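Side-chain contacts in chitin-binding domain 3 protein (Micromonospora aurantiaca ATCC 27029, PDB 5OPF), which probably cleaves crystalline polysaccharides such as cellulose oxidatively, as a copper-dependent lytic polysaccharide monooxygenase: residues A26-T29 with C34-A37; Q36-Q39 with M45-W48. All coordinates share one frame; numbering follows the deposited sequence. Where two conformers were deposited one is given.

Contact 1. Residues A26-T29 with C34-A37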
ATOM      1  N   ALA A  26       1.422 -23.358   9.069  1.00 11.15           N
ATOM      2  CA  ALA A  26       2.262 -22.576   9.972  1.00 13.14           C
ATOM      3  C   ALA A  26       1.961 -21.085   9.897  1.00 11.20           C
ATOM      4  O   ALA A  26       2.239 -20.352  10.857  1.00 11.61           O
ATOM      5  CB  ALA A  26       3.736 -22.811   9.635  1.00 17.53           C
ATOM      6  N   MET A  27       1.403 -20.616   8.777  1.00  9.43           N
ATOM      7  CA  MET A  27       1.127 -19.195   8.621  1.00  8.63           C
ATOM      8  C   MET A  27       0.189 -18.686   9.707  1.00  8.70           C
ATOM      9  O   MET A  27       0.277 -17.519  10.101  1.00  8.25           O
ATOM     10  CB  MET A  27       0.509 -18.949   7.248  1.00  8.40           C
ATOM     11  CG  MET A  27       0.552 -17.492   6.830  1.00  8.51           C
ATOM     12  SD  MET A  27      -0.468 -17.072   5.398  1.00  8.45           S
ATOM     13  CE  MET A  27      -0.039 -18.352   4.224  1.00  9.14           C
ATOM     14  N   ALA A  28      -0.728 -19.528  10.184  1.00  9.82           N
ATOM     15  CA  ALA A  28      -1.702 -19.071  11.169  1.00  9.96           C
ATOM     16  C   ALA A  28      -1.021 -18.532  12.417  1.00 10.67           C
ATOM     17  O   ALA A  28      -1.526 -17.595  13.043  1.00 13.46           O
ATOM     18  CB  ALA A  28      -2.661 -20.207  11.520  1.00 12.65           C
ATOM     19  N   THR A  29       0.115 -19.115  12.805  1.00 10.46           N
ATOM     20  CA  THR A  29       0.838 -18.588  13.952  0.56 11.31           C
ATOM     21  C   THR A  29       1.990 -17.679  13.572  1.00 10.99           C
ATOM     22  O   THR A  29       2.230 -16.709  14.294  1.00 11.95           O
ATOM     23  CB  THR A  29       1.356 -19.707  14.856  0.56 13.52           C
ATOM     24  OG1 THR A  29       2.186 -20.588  14.098  0.56 13.82           O
ATOM     25  CG2 THR A  29       0.198 -20.471  15.475  0.56 15.53           C
ATOM     26  N   CYS A  34      -1.422 -12.186   7.422  1.00  6.28           N
ATOM     27  CA  CYS A  34      -1.466 -12.785   6.086  1.00  6.51           C
ATOM     28  C   CYS A  34      -2.374 -14.017   6.054  1.00  6.76           C
ATOM     29  O   CYS A  34      -3.053 -14.260   5.048  1.00  7.43           O
ATOM     30  CB  CYS A  34      -0.081 -13.108   5.523  1.00  6.34           C
ATOM     31  SG  CYS A  34       0.907 -11.667   5.067  1.00  6.36           S
ATOM     32  N   TRP A  35      -2.414 -14.799   7.135  1.00  7.18           N
ATOM     33  CA  TRP A  35      -3.295 -15.964   7.161  1.00  8.15           C
ATOM     34  C   TRP A  35      -4.757 -15.561   6.997  1.00  7.93           C
ATOM     35  O   TRP A  35      -5.475 -16.127   6.165  1.00  8.52           O
ATOM     36  CB  TRP A  35      -3.085 -16.768   8.443  1.00  9.02           C
ATOM     37  CG  TRP A  35      -3.920 -18.033   8.544  1.00 11.63           C
ATOM     38  CD1 TRP A  35      -4.932 -18.263   9.426  1.00 13.96           C
ATOM     39  CD2 TRP A  35      -3.787 -19.242   7.766  1.00 12.02           C
ATOM     40  NE1 TRP A  35      -5.441 -19.531   9.248  1.00 14.42           N
ATOM     41  CE2 TRP A  35      -4.764 -20.146   8.230  1.00 13.14           C
ATOM     42  CE3 TRP A  35      -2.954 -19.635   6.708  1.00 15.62           C
ATOM     43  CZ2 TRP A  35      -4.921 -21.427   7.683  1.00 18.85           C
ATOM     44  CZ3 TRP A  35      -3.109 -20.913   6.168  1.00 19.15           C
ATOM     45  CH2 TRP A  35      -4.089 -21.786   6.655  1.00 21.46           C
ATOM     46  N   GLN A  36      -5.229 -14.581   7.781  1.00  7.73           N
ATOM     47  CA  GLN A  36      -6.633 -14.201   7.648  1.00  8.81           C
ATOM     48  C   GLN A  36      -6.916 -13.616   6.269  1.00  7.64           C
ATOM     49  O   GLN A  36      -8.017 -13.788   5.729  1.00  9.39           O
ATOM     50  CB  GLN A  36      -7.087 -13.271   8.783  1.00  8.66           C
ATOM     51  CG  GLN A  36      -6.351 -11.942   8.930  1.00  8.69           C
ATOM     52  CD  GLN A  36      -6.934 -10.790   8.121  1.00  8.27           C
ATOM     53  OE1 GLN A  36      -8.149 -10.559   8.127  1.00  9.45           O
ATOM     54  NE2 GLN A  36      -6.068 -10.042   7.454  1.00  7.47           N
ATOM     55  N   ALA A  37      -5.931 -12.958   5.665  1.00  7.08           N
ATOM     56  CA  ALA A  37      -6.118 -12.427   4.321  1.00  7.68           C
ATOM     57  C   ALA A  37      -6.208 -13.552   3.293  1.00  7.41           C
ATOM     58  O   ALA A  37      -7.132 -13.583   2.477  1.00  8.50           O
ATOM     59  CB  ALA A  37      -4.991 -11.450   3.967  1.00  8.32           C
TER
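Ala28 and Met27 meet the indole of Trp35 in two different ways, Ala28 over its face and the Met27 sulfur at its edge. The methyl of Ala28 sits over the five-membered ring, with CB 3.6 Å from that ring's centroid and only 11° off the normal, a nearly vertical CH-pi contact. The backbone closes in as well, for Ala28 CA is 3.6 Å from Trp35 CG. Met27 approaches from the six-membered side, its CB 3.6 Å from Trp35 CE3. Beyond CB its chain runs extended, CG anti to the backbone N (chi1 -163°), which carries the sulfur past the indole to its edge, in the ring plane. This is a Met-aromatic contact of the edge type, in which Met27 SD also reaches the backbone, 3.5 Å from Trp35 N, and rests 4.0 Å from Cys34 CB. A bend at chi3 then turns CE back toward Trp35 CE3. No hydrogen bond crosses between the segments; the direct contact is apolar, CH-pi and sulfur-aromatic.

Further out, Ala26 O accepts a backbone hydrogen bond from Thr29 N. Met27 also packs on Trp18, and Cys34 is tied to Cys14 by a disulfide. The arrangement unites two short helices, 27-30 and 32-40, in the helical insertion between strands 2-6 and 52-54 that is characteristic of lytic polysaccharide monooxygenases.

Contact 2. Residues Q36-Q39 with M45-W48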
ATOM      1  N   GLN A  36      -5.229 -14.581   7.781  1.00  7.73           N
ATOM      2  CA  GLN A  36      -6.633 -14.201   7.648  1.00  8.81           C
ATOM      3  C   GLN A  36      -6.916 -13.616   6.269  1.00  7.64           C
ATOM      4  O   GLN A  36      -8.017 -13.788   5.729  1.00  9.39           O
ATOM      5  CB  GLN A  36      -7.087 -13.271   8.783  1.00  8.66           C
ATOM      6  CG  GLN A  36      -6.351 -11.942   8.930  1.00  8.69           C
ATOM      7  CD  GLN A  36      -6.934 -10.790   8.121  1.00  8.27           C
ATOM      8  OE1 GLN A  36      -8.149 -10.559   8.127  1.00  9.45           O
ATOM      9  NE2 GLN A  36      -6.068 -10.042   7.454  1.00  7.47           N
ATOM     10  N   ALA A  37      -5.931 -12.958   5.665  1.00  7.08           N
ATOM     11  CA  ALA A  37      -6.118 -12.427   4.321  1.00  7.68           C
ATOM     12  C   ALA A  37      -6.208 -13.552   3.293  1.00  7.41           C
ATOM     13  O   ALA A  37      -7.132 -13.583   2.477  1.00  8.50           O
ATOM     14  CB  ALA A  37      -4.991 -11.450   3.967  1.00  8.32           C
ATOM     15  N   TRP A  38      -5.256 -14.490   3.311  1.00  8.00           N
ATOM     16  CA  TRP A  38      -5.289 -15.591   2.351  1.00  8.79           C
ATOM     17  C   TRP A  38      -6.550 -16.422   2.511  1.00 10.22           C
ATOM     18  O   TRP A  38      -7.120 -16.902   1.520  1.00 11.65           O
ATOM     19  CB  TRP A  38      -4.056 -16.471   2.530  1.00  8.72           C
ATOM     20  CG  TRP A  38      -2.789 -15.974   1.849  1.00  8.39           C
ATOM     21  CD1 TRP A  38      -1.682 -15.426   2.444  1.00  9.75           C
ATOM     22  CD2 TRP A  38      -2.492 -16.024   0.449  1.00  8.35           C
ATOM     23  NE1 TRP A  38      -0.737 -15.122   1.494  1.00  9.28           N
ATOM     24  CE2 TRP A  38      -1.205 -15.496   0.264  1.00  8.64           C
ATOM     25  CE3 TRP A  38      -3.192 -16.474  -0.667  1.00  9.26           C
ATOM     26  CZ2 TRP A  38      -0.607 -15.410  -0.995  1.00  9.38           C
ATOM     27  CZ3 TRP A  38      -2.602 -16.378  -1.906  1.00 10.06           C
ATOM     28  CH2 TRP A  38      -1.328 -15.858  -2.062  1.00 10.17           C
ATOM     29  N   GLN A  39      -7.001 -16.618   3.749  1.00 10.09           N
ATOM     30  CA  GLN A  39      -8.204 -17.415   3.974  1.00 11.38           C
ATOM     31  C   GLN A  39      -9.455 -16.700   3.469  1.00 11.49           C
ATOM     32  O   GLN A  39     -10.378 -17.346   2.956  1.00 14.57           O
ATOM     33  CB  GLN A  39      -8.332 -17.768   5.455  1.00 13.95           C
ATOM     34  CG  GLN A  39      -7.221 -18.681   5.975  1.00 15.45           C
ATOM     35  CD  GLN A  39      -7.377 -20.126   5.537  1.00 20.13           C
ATOM     36  OE1 GLN A  39      -6.722 -20.584   4.597  1.00 25.93           O
ATOM     37  NE2 GLN A  39      -8.240 -20.855   6.226  1.00 24.34           N
ATOM     38  N   MET A  45      -4.104 -11.209  -2.956  1.00  7.72           N
ATOM     39  CA  MET A  45      -2.676 -11.403  -3.156  1.00  6.96           C
ATOM     40  C   MET A  45      -2.343 -11.754  -4.602  1.00  6.61           C
ATOM     41  O   MET A  45      -1.412 -11.179  -5.172  1.00  7.19           O
ATOM     42  CB  MET A  45      -2.135 -12.468  -2.189  1.00  6.85           C
ATOM     43  CG  MET A  45      -1.735 -11.918  -0.817  1.00  6.91           C
ATOM     44  SD  MET A  45      -3.054 -11.153   0.145  1.00  7.46           S
ATOM     45  CE  MET A  45      -4.124 -12.577   0.392  1.00  8.95           C
ATOM     46  N   TRP A  46      -3.068 -12.689  -5.220  1.00  7.44           N
ATOM     47  CA  TRP A  46      -2.753 -12.998  -6.612  1.00  8.06           C
ATOM     48  C   TRP A  46      -2.883 -11.756  -7.478  1.00  7.68           C
ATOM     49  O   TRP A  46      -2.093 -11.555  -8.408  1.00  9.68           O
ATOM     50  CB  TRP A  46      -3.640 -14.116  -7.164  1.00  9.29           C
ATOM     51  CG  TRP A  46      -3.555 -15.414  -6.422  1.00  8.01           C
ATOM     52  CD1 TRP A  46      -4.611 -16.151  -5.975  1.00  9.58           C
ATOM     53  CD2 TRP A  46      -2.371 -16.133  -6.046  1.00  8.97           C
ATOM     54  NE1 TRP A  46      -4.163 -17.288  -5.345  1.00  9.67           N
ATOM     55  CE2 TRP A  46      -2.794 -17.296  -5.367  1.00  9.03           C
ATOM     56  CE3 TRP A  46      -0.996 -15.911  -6.206  1.00  9.56           C
ATOM     57  CZ2 TRP A  46      -1.903 -18.235  -4.861  1.00 11.68           C
ATOM     58  CZ3 TRP A  46      -0.107 -16.848  -5.693  1.00 11.28           C
ATOM     59  CH2 TRP A  46      -0.569 -17.992  -5.020  1.00 11.22           C
ATOM     60  N   ASN A  47      -3.880 -10.916  -7.184  1.00  7.22           N
ATOM     61  CA  ASN A  47      -4.106  -9.644  -7.874  1.00  7.33           C
ATOM     62  C   ASN A  47      -3.562  -8.474  -7.069  1.00  7.17           C
ATOM     63  O   ASN A  47      -4.190  -7.411  -6.964  1.00  7.32           O
ATOM     64  CB  ASN A  47      -5.588  -9.471  -8.198  1.00  8.74           C
ATOM     65  CG  ASN A  47      -6.103 -10.594  -9.064  1.00 11.33           C
ATOM     66  OD1 ASN A  47      -6.702 -11.549  -8.579  1.00 15.97           O
ATOM     67  ND2 ASN A  47      -5.803 -10.522 -10.351  1.00 14.47           N
ATOM     68  N   TRP A  48      -2.364  -8.648  -6.512  1.00  7.09           N
ATOM     69  CA  TRP A  48      -1.693  -7.580  -5.778  1.00  6.66           C
ATOM     70  C   TRP A  48      -1.531  -6.317  -6.614  1.00  6.53           C
ATOM     71  O   TRP A  48      -1.408  -5.224  -6.043  1.00  7.25           O
ATOM     72  CB  TRP A  48      -0.316  -8.054  -5.261  1.00  7.19           C
ATOM     73  CG  TRP A  48       0.664  -8.453  -6.349  1.00  7.20           C
ATOM     74  CD1 TRP A  48       0.910  -9.721  -6.807  1.00  7.92           C
ATOM     75  CD2 TRP A  48       1.490  -7.587  -7.144  1.00  8.25           C
ATOM     76  NE1 TRP A  48       1.842  -9.699  -7.815  1.00  8.76           N
ATOM     77  CE2 TRP A  48       2.211  -8.399  -8.043  1.00  8.57           C
ATOM     78  CE3 TRP A  48       1.700  -6.207  -7.177  1.00  7.88           C
ATOM     79  CZ2 TRP A  48       3.124  -7.873  -8.959  1.00 10.21           C
ATOM     80  CZ3 TRP A  48       2.608  -5.689  -8.090  1.00  9.05           C
ATOM     81  CH2 TRP A  48       3.305  -6.516  -8.963  1.00 10.23           C
TER
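Trp38 presents two surfaces to the helix end at 45-46: Met45 lies over a face of its indole, while the far rim of the six-membered ring runs into Trp46. The Trp38-Trp46 pair is a T-shaped stack in which Trp38 supplies the edge and Trp46 the face. Their six-membered centroids are 4.9 Å apart and the planes stand at 70°. The leading atom is Trp38 CZ3, 3.6 Å from Trp46 CZ2, with CH2 beside it over the same ring.

Met45 is folded rather than extended. Bends at chi2 (61°) and chi3 lay its chain along the indole: CB sits over the six-membered ring of Trp38, 3.7 Å from the centroid, CG passes near CZ2 and CE2, and the terminal methyl comes over the other end. There Met45 CE is 3.8 Å from Trp38 CD2 and equally 3.8 Å from Ala37 CB, so that it also closes against the helix carrying the ring. The sulfur stands higher, with Met45 SD 4.8 Å from the centroid of the Trp38 five-membered ring, a Met-aromatic contact.

Phe22 meets both tryptophans, edge-to-face with Trp46 and at about 35° to Trp38, and Trp38 NE1 makes a weak hydrogen bond to Cys14 O. A serine in place of Trp38 would probably leave Met45 without the surface it lies along and take away the edge that Trp38 sets against Trp46, opening a gap between the two helices.

The chemistry is thus one of dispersion and ring quadrupoles. Carbon, sulfur and aromatic C-H groups join the helices with no hydrogen bond or salt bridge between the segments, and the weak bond of the indole N-H gives that buried polar group a partner.

Helix 32-40 is the member common to both contacts: Trp35 serves helix 27-30 in contact 1, and Trp38 serves helix 43-46 in contact 2. Their centres are about 11 Å apart, yet they are in direct touch, since Met27 SD of contact 1 packs 3.6 Å from Trp38 CD1 of contact 2. One methionine therefore borders both indoles. Cys14, disulfide-bonded to Cys34 and touched by Met45, ties both contacts to helix 10-18. Neither contact includes a copper ligand; His1, His108 and Tyr185 form that site. In related enzymes this helical region contributes to the substrate-binding surface; here the two contacts join three of its consecutive helices, 27-30, 32-40 and 43-46, to one another.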